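Local coordinates for methyltransferase domain-containing protein (Serratia marcescens, PDB 7CLU), which probably catalyses an S-adenosylmethionine-dependent O-methylation in the biosynthesis of prodigiosin, working as a dimer, at residues Y74-A78 against A79-F83; D163-F166 against S167-R170. All coordinates share one frame; numbering follows the deposited sequence.

Overall arrangement
The two contacts belong to the two parts of this O-methyltransferase. Contact 1 (74-78 with 79-83) lies in the dimerisation domain, where the chain leaves a small hairpin and enters a short helix beside the second subunit. Contact 2 (163-166 with 167-170) lies in the Rossmann-like methyltransferase domain, in the loop joining helix 154-163 to strand 171-175. The centres of contacts 1 and 2 are 40 Å apart, and the nearest atoms of the two contacts about 25 Å. Contact 1 is remote from the cofactor site. Contact 2 is nearer: the side chain of Phe166 is about 11 Å from that of Arg331, which binds S-adenosyl-L-homocysteine, although none is bound to this chain.

Contact 1. Residues Y74-A78 against A79-F83; sequences YHLPA and AHRAF
Two overlapping type I turns, drawn together by Pro77 with His80 and Ala78 with Arg81, carry the chain from the hairpin of the winged-helix-like dimerisation domain into helix 81-84. His80 N donates to Pro77 O at 3.0 Å, and Arg81 N to Ala78 O at 3.2 Å. The first turn also brings the side chains of its end residues together. Pro77 CB lies over one face of the imidazole, 3.8 Å from the His80 ring centroid and 16° off the normal, a CH-pi contact displaced toward the ring's rim, while Pro77 CG approaches His80 ND1 to 3.5 Å. With chi1 at -58°, His80 CG sits beside its own backbone N, which swings the ring back over the proline. Its two nitrogens are bound elsewhere: ND1 to Tyr66 O, and NE2 to Leu3 N of the second subunit, a pairing that suggests a neutral ring with the proton on ND1.

Arg81 runs back along the second turn, its CG 3.9 Å from Leu76 CD2, and this methyl also lies over one face of the guanidinium. At the edge of that group a water in its plane accepts from Arg81 NE (3.0 Å) and donates to Leu76 O (2.7 Å), tying the arginine to the backbone before the turns.

Arg81 NH2 reaches Arg34 O, and Leu76 packs on Leu33 and Leu85. Pro77 rests against Asp68 of strand 68-70, which pairs antiparallel with strand 73-75, while Pro2 of the second subunit packs on Ala79 and His80.

Contact 2. Residues D163-F166 against S167-R170; sequences DYDF and SQHR
Asp165 OD1 accepts from both the hydroxyl and the backbone N-H of Ser167, which approach it from the same face of the carboxylate. Ser167 OG comes on the syn side at 2.5 Å, a short bond lying 30° out of plane. The longer bond from Ser167 N, at 3.3 Å, arrives from higher above the plane and closes an Asx turn. Ser167 OG stands between its own backbone N and carbonyl carbon (chi1 78°), which lets hydroxyl and N-H converge on one oxygen. Gln168 CG packs against the other carboxylate oxygen, Asp165 OD2, at 3.4 Å.

A type I turn overlaps it, closed by His169 N donating to Phe166 O at 3.2 Å; it lies in the link between helix 154-163 and strand 171-175 of the Rossmann-like fold. The turn sets the imidazole rim to rim with the Tyr164 ring, the planes nearly parallel at 4° and neither ring over the other. Tyr164 OH and His169 NE2 are hydrogen-bonded there, though their 2.4 Å separation is doubtfully short.

Tyr164 OH also bonds Arg270 NH1, and His169 ND1 bonds Asp238 OD2. Phe166 turns to the interior, meeting Phe172 edge-to-face, with Tyr164 CD1 over the centre of one face of its ring.

Contact 1. Residues Y74-A78 against A79-F83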
ATOM      1  N   TYR A  74     -23.906  -9.291   3.660  1.00 25.68           N
ATOM      2  CA  TYR A  74     -22.500  -9.568   3.421  1.00 27.26           C
ATOM      3  C   TYR A  74     -22.191 -10.995   3.839  1.00 25.57           C
ATOM      4  O   TYR A  74     -22.725 -11.497   4.832  1.00 27.67           O
ATOM      5  CB  TYR A  74     -21.609  -8.564   4.173  1.00 24.75           C
ATOM      6  CG  TYR A  74     -21.708  -7.201   3.534  1.00 24.21           C
ATOM      7  CD1 TYR A  74     -20.879  -6.857   2.472  1.00 23.04           C
ATOM      8  CD2 TYR A  74     -22.672  -6.286   3.939  1.00 26.01           C
ATOM      9  CE1 TYR A  74     -20.997  -5.637   1.845  1.00 22.55           C
ATOM     10  CE2 TYR A  74     -22.787  -5.049   3.323  1.00 25.93           C
ATOM     11  CZ  TYR A  74     -21.947  -4.742   2.268  1.00 20.31           C
ATOM     12  OH  TYR A  74     -22.037  -3.525   1.643  1.00 27.44           O
ATOM     13  N   HIS A  75     -21.344 -11.654   3.056  1.00 24.91           N
ATOM     14  CA  HIS A  75     -21.005 -13.048   3.273  1.00 29.82           C
ATOM     15  C   HIS A  75     -19.492 -13.220   3.230  1.00 28.48           C
ATOM     16  O   HIS A  75     -18.834 -12.761   2.290  1.00 24.98           O
ATOM     17  CB  HIS A  75     -21.687 -13.942   2.222  1.00 27.36           C
ATOM     18  CG  HIS A  75     -21.131 -15.327   2.165  1.00 27.53           C
ATOM     19  ND1 HIS A  75     -21.388 -16.268   3.136  1.00 26.93           N
ATOM     20  CD2 HIS A  75     -20.330 -15.928   1.253  1.00 26.84           C
ATOM     21  CE1 HIS A  75     -20.752 -17.387   2.838  1.00 29.80           C
ATOM     22  NE2 HIS A  75     -20.114 -17.212   1.693  1.00 30.23           N
ATOM     23  N   LEU A  76     -18.951 -13.887   4.244  1.00 26.28           N
ATOM     24  CA  LEU A  76     -17.534 -14.245   4.245  1.00 30.12           C
ATOM     25  C   LEU A  76     -17.283 -15.475   3.378  1.00 29.37           C
ATOM     26  O   LEU A  76     -17.787 -16.559   3.696  1.00 31.34           O
ATOM     27  CB  LEU A  76     -17.058 -14.505   5.665  1.00 28.89           C
ATOM     28  CG  LEU A  76     -15.598 -14.923   5.793  1.00 30.74           C
ATOM     29  CD1 LEU A  76     -14.676 -13.787   5.323  1.00 29.93           C
ATOM     30  CD2 LEU A  76     -15.278 -15.303   7.238  1.00 37.96           C
ATOM     31  N   PRO A  77     -16.521 -15.362   2.292  1.00 26.70           N
ATOM     32  CA  PRO A  77     -16.252 -16.538   1.454  1.00 29.13           C
ATOM     33  C   PRO A  77     -15.499 -17.615   2.225  1.00 32.10           C
ATOM     34  O   PRO A  77     -14.626 -17.323   3.047  1.00 27.97           O
ATOM     35  CB  PRO A  77     -15.403 -15.970   0.308  1.00 27.45           C
ATOM     36  CG  PRO A  77     -15.811 -14.513   0.239  1.00 27.49           C
ATOM     37  CD  PRO A  77     -16.036 -14.115   1.675  1.00 29.40           C
ATOM     38  N   ALA A  78     -15.841 -18.875   1.931  1.00 29.41           N
ATOM     39  CA  ALA A  78     -15.270 -19.998   2.668  1.00 30.48           C
ATOM     40  C   ALA A  78     -13.757 -20.025   2.548  1.00 26.52           C
ATOM     41  O   ALA A  78     -13.051 -20.242   3.536  1.00 27.73           O
ATOM     42  CB  ALA A  78     -15.871 -21.317   2.168  1.00 30.80           C
ATOM     43  N   ALA A  79     -13.240 -19.799   1.346  1.00 28.84           N
ATOM     44  CA  ALA A  79     -11.804 -19.887   1.141  1.00 29.69           C
ATOM     45  C   ALA A  79     -11.033 -18.721   1.743  1.00 29.63           C
ATOM     46  O   ALA A  79      -9.800 -18.751   1.711  1.00 33.87           O
ATOM     47  CB  ALA A  79     -11.490 -19.998  -0.351  1.00 29.24           C
ATOM     48  N   HIS A  80     -11.707 -17.711   2.304  1.00 28.73           N
ATOM     49  CA  HIS A  80     -11.033 -16.618   2.991  1.00 30.02           C
ATOM     50  C   HIS A  80     -11.000 -16.800   4.500  1.00 31.58           C
ATOM     51  O   HIS A  80     -10.337 -16.013   5.185  1.00 27.87           O
ATOM     52  CB  HIS A  80     -11.722 -15.275   2.684  1.00 26.94           C
ATOM     53  CG  HIS A  80     -11.766 -14.938   1.229  1.00 24.96           C
ATOM     54  ND1 HIS A  80     -12.461 -13.854   0.743  1.00 29.44           N
ATOM     55  CD2 HIS A  80     -11.200 -15.535   0.155  1.00 28.09           C
ATOM     56  CE1 HIS A  80     -12.338 -13.807  -0.573  1.00 28.62           C
ATOM     57  NE2 HIS A  80     -11.579 -14.816  -0.955  1.00 27.75           N
ATOM     58  N   ARG A  81     -11.714 -17.801   5.020  1.00 30.52           N
ATOM     59  CA  ARG A  81     -11.837 -17.994   6.464  1.00 31.63           C
ATOM     60  C   ARG A  81     -10.481 -18.227   7.119  1.00 27.82           C
ATOM     61  O   ARG A  81     -10.217 -17.718   8.214  1.00 30.63           O
ATOM     62  CB  ARG A  81     -12.763 -19.181   6.752  1.00 31.73           C
ATOM     63  CG  ARG A  81     -14.188 -18.973   6.270  1.00 31.01           C
ATOM     64  CD  ARG A  81     -15.099 -20.172   6.587  1.00 37.85           C
ATOM     65  NE  ARG A  81     -16.495 -19.739   6.553  1.00 42.52           N
ATOM     66  CZ  ARG A  81     -17.173 -19.321   7.619  1.00 40.88           C
ATOM     67  NH1 ARG A  81     -18.426 -18.912   7.475  1.00 43.13           N
ATOM     68  NH2 ARG A  81     -16.598 -19.320   8.823  1.00 34.01           N
ATOM     69  N   ALA A  82      -9.616 -18.994   6.464  1.00 30.88           N
ATOM     70  CA  ALA A  82      -8.381 -19.434   7.101  1.00 31.99           C
ATOM     71  C   ALA A  82      -7.464 -18.262   7.420  1.00 36.89           C
ATOM     72  O   ALA A  82      -6.660 -18.349   8.357  1.00 38.14           O
ATOM     73  CB  ALA A  82      -7.669 -20.449   6.208  1.00 35.61           C
ATOM     74  N   PHE A  83      -7.583 -17.145   6.689  1.00 32.24           N
ATOM     75  CA  PHE A  83      -6.697 -16.017   6.935  1.00 36.70           C
ATOM     76  C   PHE A  83      -7.392 -14.726   7.362  1.00 33.78           C
ATOM     77  O   PHE A  83      -6.695 -13.793   7.774  1.00 30.69           O
ATOM     78  CB  PHE A  83      -5.804 -15.753   5.706  1.00 31.94           C
ATOM     79  CG  PHE A  83      -6.550 -15.454   4.431  1.00 33.47           C
ATOM     80  CD1 PHE A  83      -6.920 -14.145   4.107  1.00 32.41           C
ATOM     81  CD2 PHE A  83      -6.826 -16.463   3.529  1.00 28.16           C
ATOM     82  CE1 PHE A  83      -7.582 -13.866   2.913  1.00 27.90           C
ATOM     83  CE2 PHE A  83      -7.486 -16.202   2.345  1.00 31.77           C
ATOM     84  CZ  PHE A  83      -7.864 -14.887   2.031  1.00 28.52           C
TER
HETATM   85  O   HOH W   1     -17.880 -19.204   3.968  1.00 32.73           O
HETATM   86  O   HOH W   2     -10.604 -20.813   4.474  1.00 32.03           O

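Contact 2. Residues D163-F166 against S167-R170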
ATOM      1  N   ASP A 163      14.157 -31.642  -0.002  1.00 30.29           N
ATOM      2  CA  ASP A 163      15.197 -31.499  -1.017  1.00 34.49           C
ATOM      3  C   ASP A 163      16.621 -31.601  -0.481  1.00 38.42           C
ATOM      4  O   ASP A 163      17.548 -31.800  -1.278  1.00 39.97           O
ATOM      5  CB  ASP A 163      15.052 -30.159  -1.744  1.00 38.62           C
ATOM      6  CG  ASP A 163      13.815 -30.105  -2.600  1.00 40.05           C
ATOM      7  OD1 ASP A 163      13.036 -31.064  -2.521  1.00 43.29           O
ATOM      8  OD2 ASP A 163      13.616 -29.118  -3.338  1.00 41.80           O
ATOM      9  N   TYR A 164      16.834 -31.460   0.821  1.00 33.35           N
ATOM     10  CA  TYR A 164      18.170 -31.568   1.390  1.00 35.00           C
ATOM     11  C   TYR A 164      18.249 -32.819   2.248  1.00 33.09           C
ATOM     12  O   TYR A 164      17.332 -33.116   3.017  1.00 33.38           O
ATOM     13  CB  TYR A 164      18.533 -30.337   2.219  1.00 31.26           C
ATOM     14  CG  TYR A 164      19.937 -30.386   2.799  1.00 32.31           C
ATOM     15  CD1 TYR A 164      20.191 -31.050   3.993  1.00 31.32           C
ATOM     16  CD2 TYR A 164      21.003 -29.767   2.150  1.00 31.15           C
ATOM     17  CE1 TYR A 164      21.472 -31.104   4.527  1.00 31.73           C
ATOM     18  CE2 TYR A 164      22.294 -29.804   2.684  1.00 33.49           C
ATOM     19  CZ  TYR A 164      22.518 -30.472   3.873  1.00 33.08           C
ATOM     20  OH  TYR A 164      23.791 -30.530   4.406  1.00 31.91           O
ATOM     21  N   ASP A 165      19.335 -33.571   2.057  1.00 39.29           N
ATOM     22  CA  ASP A 165      19.548 -34.869   2.750  1.00 37.15           C
ATOM     23  C   ASP A 165      20.073 -34.644   4.171  1.00 35.67           C
ATOM     24  O   ASP A 165      21.289 -34.517   4.330  1.00 33.47           O
ATOM     25  CB  ASP A 165      20.503 -35.761   1.955  1.00 43.16           C
ATOM     26  CG  ASP A 165      20.458 -37.207   2.403  1.00 39.65           C
ATOM     27  OD1 ASP A 165      19.626 -37.521   3.273  1.00 41.67           O
ATOM     28  OD2 ASP A 165      21.251 -38.001   1.883  1.00 47.58           O
ATOM     29  N   PHE A 166      19.181 -34.679   5.163  1.00 33.47           N
ATOM     30  CA  PHE A 166      19.571 -34.476   6.584  1.00 35.93           C
ATOM     31  C   PHE A 166      20.152 -35.770   7.166  1.00 34.96           C
ATOM     32  O   PHE A 166      20.845 -35.709   8.191  1.00 33.64           O
ATOM     33  CB  PHE A 166      18.384 -33.966   7.402  1.00 31.23           C
ATOM     34  CG  PHE A 166      18.106 -32.496   7.221  1.00 31.39           C
ATOM     35  CD1 PHE A 166      18.750 -31.551   8.000  1.00 27.88           C
ATOM     36  CD2 PHE A 166      17.209 -32.058   6.263  1.00 32.15           C
ATOM     37  CE1 PHE A 166      18.498 -30.201   7.827  1.00 27.86           C
ATOM     38  CE2 PHE A 166      16.957 -30.708   6.092  1.00 29.13           C
ATOM     39  CZ  PHE A 166      17.603 -29.782   6.874  1.00 28.10           C
ATOM     40  N   SER A 167      19.923 -36.897   6.484  1.00 34.77           N
ATOM     41  CA  SER A 167      20.418 -38.235   6.904  1.00 37.47           C
ATOM     42  C   SER A 167      21.953 -38.304   6.894  1.00 32.91           C
ATOM     43  O   SER A 167      22.495 -39.070   7.696  1.00 33.60           O
ATOM     44  CB  SER A 167      19.825 -39.313   6.041  1.00 34.72           C
ATOM     45  OG  SER A 167      20.484 -39.366   4.789  1.00 44.72           O
ATOM     46  N   GLN A 168      22.592 -37.467   6.070  1.00 37.27           N
ATOM     47  CA  GLN A 168      24.071 -37.415   5.906  1.00 36.72           C
ATOM     48  C   GLN A 168      24.752 -36.791   7.130  1.00 43.51           C
ATOM     49  O   GLN A 168      25.962 -37.008   7.300  1.00 49.71           O
ATOM     50  CB  GLN A 168      24.421 -36.541   4.703  1.00 42.20           C
ATOM     51  CG  GLN A 168      24.213 -37.225   3.364  1.00 43.63           C
ATOM     52  CD  GLN A 168      25.086 -36.620   2.293  1.00 49.82           C
ATOM     53  OE1 GLN A 168      25.244 -35.403   2.206  1.00 49.46           O
ATOM     54  NE2 GLN A 168      25.674 -37.475   1.477  1.00 43.48           N
ATOM     55  N   HIS A 169      24.004 -36.035   7.934  1.00 34.22           N
ATOM     56  CA  HIS A 169      24.562 -35.328   9.117  1.00 32.00           C
ATOM     57  C   HIS A 169      24.235 -36.090  10.405  1.00 30.40           C
ATOM     58  O   HIS A 169      23.274 -36.868  10.405  1.00 32.07           O
ATOM     59  CB  HIS A 169      24.057 -33.884   9.161  1.00 32.60           C
ATOM     60  CG  HIS A 169      24.462 -33.087   7.970  1.00 31.25           C
ATOM     61  ND1 HIS A 169      25.743 -32.623   7.798  1.00 28.19           N
ATOM     62  CD2 HIS A 169      23.766 -32.684   6.889  1.00 30.73           C
ATOM     63  CE1 HIS A 169      25.821 -31.963   6.666  1.00 30.35           C
ATOM     64  NE2 HIS A 169      24.623 -31.986   6.091  1.00 36.35           N
ATOM     65  N   ARG A 170      25.008 -35.846  11.463  1.00 28.78           N
ATOM     66  CA  ARG A 170      24.780 -36.537  12.757  1.00 32.88           C
ATOM     67  C   ARG A 170      24.067 -35.610  13.746  1.00 30.22           C
ATOM     68  O   ARG A 170      23.305 -36.131  14.574  1.00 29.21           O
ATOM     69  CB  ARG A 170      26.119 -36.972  13.361  1.00 37.96           C
TER